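Local coordinates for protein NAD nucleotidase (Haemophilus influenzae, PDB 3ZTV) that degrades NAD to adenosine and nicotinamide riboside in the periplasm, as a zinc-dependent 5'-nucleotidase that also has pyrophosphatase activity, at residues N62-H67 against K197-S202; I219-T224 against L274-S279. All blocks are in the same frame, centred on the assembly; numbering follows the deposited sequence.

Contact 1. Residues N62-H67 against K197-S202; sequences NPLVLH and KIILLS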
loop_
_atom_site.group_PDB
_atom_site.type_symbol
_atom_site.label_atom_id
_atom_site.label_comp_id
_atom_site.label_asym_id
_atom_site.label_seq_id
_atom_site.Cartn_x
_atom_site.Cartn_y
_atom_site.Cartn_z
ATOM N N ASN A 62 -10.523 -11.156 -34.118
ATOM C CA ASN A 62 -9.756 -11.113 -32.875
ATOM C C ASN A 62 -10.595 -10.965 -31.604
ATOM O O ASN A 62 -10.362 -10.063 -30.802
ATOM C CB ASN A 62 -8.689 -10.018 -32.952
ATOM C CG ASN A 62 -7.748 -10.218 -34.122
ATOM O OD1 ASN A 62 -7.471 -11.354 -34.514
ATOM N ND2 ASN A 62 -7.258 -9.120 -34.691
ATOM N N PRO A 63 -11.560 -11.877 -31.394
ATOM C CA PRO A 63 -12.375 -11.774 -30.180
ATOM C C PRO A 63 -11.590 -12.152 -28.922
ATOM O O PRO A 63 -10.748 -13.052 -28.937
ATOM C CB PRO A 63 -13.512 -12.777 -30.434
ATOM C CG PRO A 63 -12.931 -13.779 -31.371
ATOM C CD PRO A 63 -11.948 -13.025 -32.236
ATOM N N LEU A 64 -11.889 -11.442 -27.837
ATOM C CA LEU A 64 -11.326 -11.724 -26.516
ATOM C C LEU A 64 -12.506 -11.807 -25.554
ATOM O O LEU A 64 -13.181 -10.799 -25.312
ATOM C CB LEU A 64 -10.373 -10.599 -26.116
ATOM C CG LEU A 64 -9.763 -10.659 -24.716
ATOM C CD1 LEU A 64 -8.877 -11.897 -24.581
ATOM C CD2 LEU A 64 -8.975 -9.398 -24.403
ATOM N N VAL A 65 -12.755 -12.999 -25.014
ATOM C CA VAL A 65 -13.989 -13.280 -24.293
ATOM C C VAL A 65 -13.693 -13.394 -22.804
ATOM O O VAL A 65 -12.924 -14.259 -22.389
ATOM C CB VAL A 65 -14.657 -14.551 -24.850
ATOM C CG1 VAL A 65 -15.984 -14.808 -24.163
ATOM C CG2 VAL A 65 -14.860 -14.414 -26.360
ATOM N N LEU A 66 -14.295 -12.508 -22.006
ATOM C CA LEU A 66 -13.872 -12.302 -20.614
ATOM C C LEU A 66 -15.009 -12.365 -19.603
ATOM O O LEU A 66 -16.146 -11.953 -19.886
ATOM C CB LEU A 66 -13.199 -10.935 -20.473
ATOM C CG LEU A 66 -12.064 -10.616 -21.447
ATOM C CD1 LEU A 66 -11.662 -9.151 -21.305
ATOM C CD2 LEU A 66 -10.868 -11.537 -21.250
ATOM N N HIS A 67 -14.677 -12.854 -18.409
ATOM C CA HIS A 67 -15.601 -12.864 -17.273
ATOM C C HIS A 67 -14.933 -12.141 -16.095
ATOM O O HIS A 67 -13.879 -12.570 -15.613
ATOM C CB HIS A 67 -15.947 -14.300 -16.891
ATOM C CG HIS A 67 -17.073 -14.412 -15.907
ATOM N ND1 HIS A 67 -17.100 -13.738 -14.700
ATOM C CD2 HIS A 67 -18.214 -15.136 -15.962
ATOM C CE1 HIS A 67 -18.223 -14.035 -14.065
ATOM N NE2 HIS A 67 -18.909 -14.891 -14.802
ATOM N N LYS A 197 0.260 -2.749 -25.111
ATOM C CA LYS A 197 -1.180 -2.952 -25.134
ATOM C C LYS A 197 -1.509 -3.831 -23.935
ATOM O O LYS A 197 -1.084 -4.996 -23.863
ATOM C CB LYS A 197 -1.590 -3.624 -26.439
ATOM C CG LYS A 197 -1.330 -2.745 -27.654
ATOM C CD LYS A 197 -1.610 -3.492 -28.949
ATOM C CE LYS A 197 -0.473 -4.414 -29.332
ATOM N NZ LYS A 197 0.719 -3.625 -29.752
ATOM N N ILE A 198 -2.254 -3.261 -22.985
ATOM C CA ILE A 198 -2.510 -3.921 -21.704
ATOM C C ILE A 198 -3.976 -3.778 -21.301
ATOM O O ILE A 198 -4.528 -2.662 -21.276
ATOM C CB ILE A 198 -1.588 -3.369 -20.590
ATOM C CG1 ILE A 198 -0.117 -3.566 -20.990
ATOM C CG2 ILE A 198 -1.874 -4.055 -19.263
ATOM C CD1 ILE A 198 0.906 -3.107 -19.946
ATOM N N ILE A 199 -4.587 -4.924 -21.000
ATOM C CA ILE A 199 -5.968 -5.007 -20.554
ATOM C C ILE A 199 -5.969 -5.412 -19.086
ATOM O O ILE A 199 -5.250 -6.336 -18.693
ATOM C CB ILE A 199 -6.731 -6.112 -21.319
ATOM C CG1 ILE A 199 -6.580 -5.944 -22.831
ATOM C CG2 ILE A 199 -8.205 -6.167 -20.884
ATOM C CD1 ILE A 199 -7.108 -4.660 -23.354
ATOM N N LEU A 200 -6.760 -4.718 -18.275
ATOM C CA LEU A 200 -6.919 -5.077 -16.870
ATOM C C LEU A 200 -8.343 -5.622 -16.679
ATOM O O LEU A 200 -9.330 -4.936 -16.969
ATOM C CB LEU A 200 -6.685 -3.842 -16.000
ATOM C CG LEU A 200 -6.771 -4.025 -14.487
ATOM C CD1 LEU A 200 -5.641 -4.920 -14.007
ATOM C CD2 LEU A 200 -6.726 -2.679 -13.783
ATOM N N LEU A 201 -8.432 -6.869 -16.230
ATOM C CA LEU A 201 -9.694 -7.555 -15.955
ATOM C C LEU A 201 -9.867 -7.514 -14.436
ATOM O O LEU A 201 -9.230 -8.284 -13.700
ATOM C CB LEU A 201 -9.624 -8.992 -16.475
ATOM C CG LEU A 201 -10.883 -9.847 -16.340
ATOM C CD1 LEU A 201 -12.090 -9.202 -17.024
ATOM C CD2 LEU A 201 -10.645 -11.242 -16.879
ATOM N N SER A 202 -10.669 -6.565 -13.968
ATOM C CA SER A 202 -10.653 -6.153 -12.565
ATOM C C SER A 202 -12.005 -6.165 -11.868
ATOM O O SER A 202 -12.923 -5.430 -12.232
ATOM C CB SER A 202 -10.048 -4.757 -12.424
ATOM O OG SER A 202 -10.232 -4.274 -11.101
#
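Leu201 of strand 198-203 packs against the C-terminal end of strand 63-67 and meets both Leu66 and His67. Its CB starts the chain toward the opposite strand, and CG, anti to the backbone N (chi1 -177°), comes within 4.1 Å of the carbonyl oxygen O of His67. There the side chain forks. CD1 lies alongside Leu66, nearest to its CB at 4.0 Å with CD1 of Leu66 only slightly farther, while CD2 rests 3.7 Å from O of His67. CG and both methyls of Leu201 thus gather round that carbonyl oxygen, an apolar contact without a hydrogen bond. Leu64 and Ile199 meet more loosely two residues back along each strand, where CD2 of the leucine stands 4.5 Å from CG1 of the isoleucine. The two strands run the same way at 28° to each other, and their axes come no closer than 8.7 Å. Side chains, with the carbonyl of His67, bridge that spacing and no hydrogen bond does, as in face-to-face packing of two sheets. CB of His67 points away from strand 198-203; its NE2 is hydrogen-bonded to ND1 of His21 and its ND1 to N of Gly69, and its side chain is about 9 Å from a bound zinc ion. Strand 63-67 lies between strands 11-18 and 97-99 in one sheet of the calcineurin-like phosphoesterase domain, and strand 198-203 between 151-159 and 221-224 in the facing sheet; Ile155 and Val223 extend the apolar layer around Leu66, and Val221 packs on Ile199.

Contact 2. Residues I219-T224 against L274-S279; sequences IDVIVT and LGVKFS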
loop_
_atom_site.group_PDB
_atom_site.type_symbol
_atom_site.label_atom_id
_atom_site.label_comp_id
_atom_site.label_asym_id
_atom_site.label_seq_id
_atom_site.Cartn_x
_atom_site.Cartn_y
_atom_site.Cartn_z
ATOM N N ILE A 219 -2.045 1.225 -18.863
ATOM C CA ILE A 219 -3.205 0.321 -18.961
ATOM C C ILE A 219 -4.263 0.943 -19.879
ATOM O O ILE A 219 -4.685 2.082 -19.666
ATOM C CB ILE A 219 -3.796 -0.001 -17.565
ATOM C CG1 ILE A 219 -2.732 -0.668 -16.680
ATOM C CG2 ILE A 219 -5.067 -0.858 -17.681
ATOM C CD1 ILE A 219 -3.225 -0.977 -15.271
ATOM N N ASP A 220 -4.662 0.194 -20.900
ATOM C CA ASP A 220 -5.519 0.719 -21.967
ATOM C C ASP A 220 -7.021 0.532 -21.769
ATOM O O ASP A 220 -7.806 1.431 -22.093
ATOM C CB ASP A 220 -5.090 0.099 -23.293
ATOM C CG ASP A 220 -3.646 0.435 -23.632
ATOM O OD1 ASP A 220 -3.330 1.630 -23.776
ATOM O OD2 ASP A 220 -2.787 -0.467 -23.747
ATOM N N VAL A 221 -7.416 -0.633 -21.258
ATOM C CA VAL A 221 -8.836 -0.963 -21.071
ATOM C C VAL A 221 -8.999 -1.659 -19.722
ATOM O O VAL A 221 -8.218 -2.567 -19.389
ATOM C CB VAL A 221 -9.389 -1.883 -22.204
ATOM C CG1 VAL A 221 -10.887 -2.141 -22.034
ATOM C CG2 VAL A 221 -9.136 -1.255 -23.573
ATOM N N ILE A 222 -9.990 -1.228 -18.949
ATOM C CA ILE A 222 -10.291 -1.880 -17.672
ATOM C C ILE A 222 -11.710 -2.454 -17.693
ATOM O O ILE A 222 -12.710 -1.726 -17.595
ATOM C CB ILE A 222 -10.113 -0.926 -16.471
ATOM C CG1 ILE A 222 -8.750 -0.214 -16.525
ATOM C CG2 ILE A 222 -10.312 -1.687 -15.162
ATOM C CD1 ILE A 222 -8.533 0.821 -15.438
ATOM N N VAL A 223 -11.783 -3.773 -17.810
ATOM C CA VAL A 223 -13.028 -4.526 -17.894
ATOM C C VAL A 223 -13.433 -4.836 -16.461
ATOM O O VAL A 223 -12.674 -5.480 -15.725
ATOM C CB VAL A 223 -12.814 -5.833 -18.701
ATOM C CG1 VAL A 223 -14.122 -6.631 -18.829
ATOM C CG2 VAL A 223 -12.212 -5.522 -20.082
ATOM N N THR A 224 -14.609 -4.351 -16.067
ATOM C CA THR A 224 -14.981 -4.210 -14.658
ATOM C C THR A 224 -16.005 -5.225 -14.144
ATOM O O THR A 224 -16.951 -5.602 -14.858
ATOM C CB THR A 224 -15.542 -2.791 -14.430
ATOM O OG1 THR A 224 -14.521 -1.830 -14.726
ATOM C CG2 THR A 224 -16.031 -2.570 -13.020
ATOM N N LEU A 274 -17.066 -4.346 -27.178
ATOM C CA LEU A 274 -16.217 -3.170 -27.388
ATOM C C LEU A 274 -15.142 -3.488 -28.417
ATOM O O LEU A 274 -14.259 -4.305 -28.171
ATOM C CB LEU A 274 -15.575 -2.690 -26.068
ATOM C CG LEU A 274 -14.892 -1.317 -26.137
ATOM C CD1 LEU A 274 -15.961 -0.241 -26.185
ATOM C CD2 LEU A 274 -13.953 -1.083 -24.955
ATOM N N GLY A 275 -15.219 -2.825 -29.566
ATOM C CA GLY A 275 -14.191 -2.933 -30.586
ATOM C C GLY A 275 -13.124 -1.891 -30.334
ATOM O O GLY A 275 -13.421 -0.702 -30.163
ATOM N N VAL A 276 -11.877 -2.351 -30.292
ATOM C CA VAL A 276 -10.744 -1.490 -29.967
ATOM C C VAL A 276 -9.656 -1.584 -31.021
ATOM O O VAL A 276 -9.200 -2.680 -31.352
ATOM C CB VAL A 276 -10.115 -1.868 -28.612
ATOM C CG1 VAL A 276 -8.936 -0.938 -28.299
ATOM C CG2 VAL A 276 -11.157 -1.827 -27.499
ATOM N N LYS A 277 -9.234 -0.435 -31.543
ATOM C CA LYS A 277 -8.069 -0.389 -32.414
ATOM C C LYS A 277 -6.894 0.186 -31.630
ATOM O O LYS A 277 -7.030 1.188 -30.930
ATOM C CB LYS A 277 -8.337 0.443 -33.669
ATOM C CG LYS A 277 -7.119 0.521 -34.593
ATOM C CD LYS A 277 -7.421 1.218 -35.909
ATOM C CE LYS A 277 -6.171 1.261 -36.782
ATOM N NZ LYS A 277 -6.447 1.778 -38.152
ATOM N N PHE A 278 -5.746 -0.470 -31.733
ATOM C CA PHE A 278 -4.526 0.015 -31.097
ATOM C C PHE A 278 -3.571 0.551 -32.156
ATOM O O PHE A 278 -3.327 -0.108 -33.168
ATOM C CB PHE A 278 -3.835 -1.110 -30.325
ATOM C CG PHE A 278 -4.607 -1.615 -29.128
ATOM C CD1 PHE A 278 -4.466 -1.007 -27.888
ATOM C CD2 PHE A 278 -5.438 -2.718 -29.233
ATOM C CE1 PHE A 278 -5.155 -1.477 -26.783
ATOM C CE2 PHE A 278 -6.134 -3.190 -28.128
ATOM C CZ PHE A 278 -5.985 -2.564 -26.898
ATOM N N SER A 279 -3.030 1.741 -31.917
ATOM C CA SER A 279 -1.975 2.280 -32.766
ATOM C C SER A 279 -0.704 1.454 -32.569
ATOM O O SER A 279 -0.615 0.666 -31.624
ATOM C CB SER A 279 -1.706 3.736 -32.399
ATOM O OG SER A 279 -1.036 3.813 -31.148
#
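Asp220 meets the rim of the Phe278 ring at the closer end of this contact: CB of the aspartate lies 3.8 Å from CE1 of the phenylalanine, near the ring plane. The carboxylate follows at the same corner, with OD2 of Asp220 4.0 Å from CE1 of Phe278, and its plane is turned 71° from that of the ring. Phe278 reaches this point because CG is anti to its carbonyl carbon (chi1 -67°), which swings the ring toward Asp220 although CB does not point at the facing segment. One ring face is covered from its own strand by CG1 of Val276, 3.5 Å above the plane and offset toward the rim. OD2 of Asp220 is hydrogen-bonded to N of Ile198, a bond that ties the carboxylate to the backbone of the neighbouring strand. Here the two sheets of the calcineurin-like phosphoesterase fold lie face to face: strand 221-224 belongs to one and strand 270-278 to the other, with no hydrogen bond between them. Farther along, the packing loosens. Val221 divides its branches, CG1 standing 4.4 Å from CD2 of Leu274 and CG2 4.5 Å from CG2 of Val276. Ile15 touches both valines and Met262 touches Val221 and Leu274, so these longer contacts are still enclosed by apolar neighbours. On the solvent side of strand 270-278, Lys277 extends away from the facing sheet with its chain fully stretched.

Overall arrangement
Contacts 1 and 2 lie about 8 Å apart, centre to centre, and join the same two sheets of the phosphoesterase domain. Strands 198-203 and 221-224 are parallel neighbours in the six-stranded sheet, where probable hydrogen bonds link N of Leu200 to O of Val221 and O of Leu200 to N of Val223. Their partners, 63-67 and 270-278, belong to the seven-stranded sheet and flank strand 11-18 there. In sequence, contact 1 closes before contact 2 opens. Together they form adjacent parts of one buried layer between the sheets; the 62-67 segment ends near the zinc site, whereas contact 2 lies away from the zinc and adenosine sites.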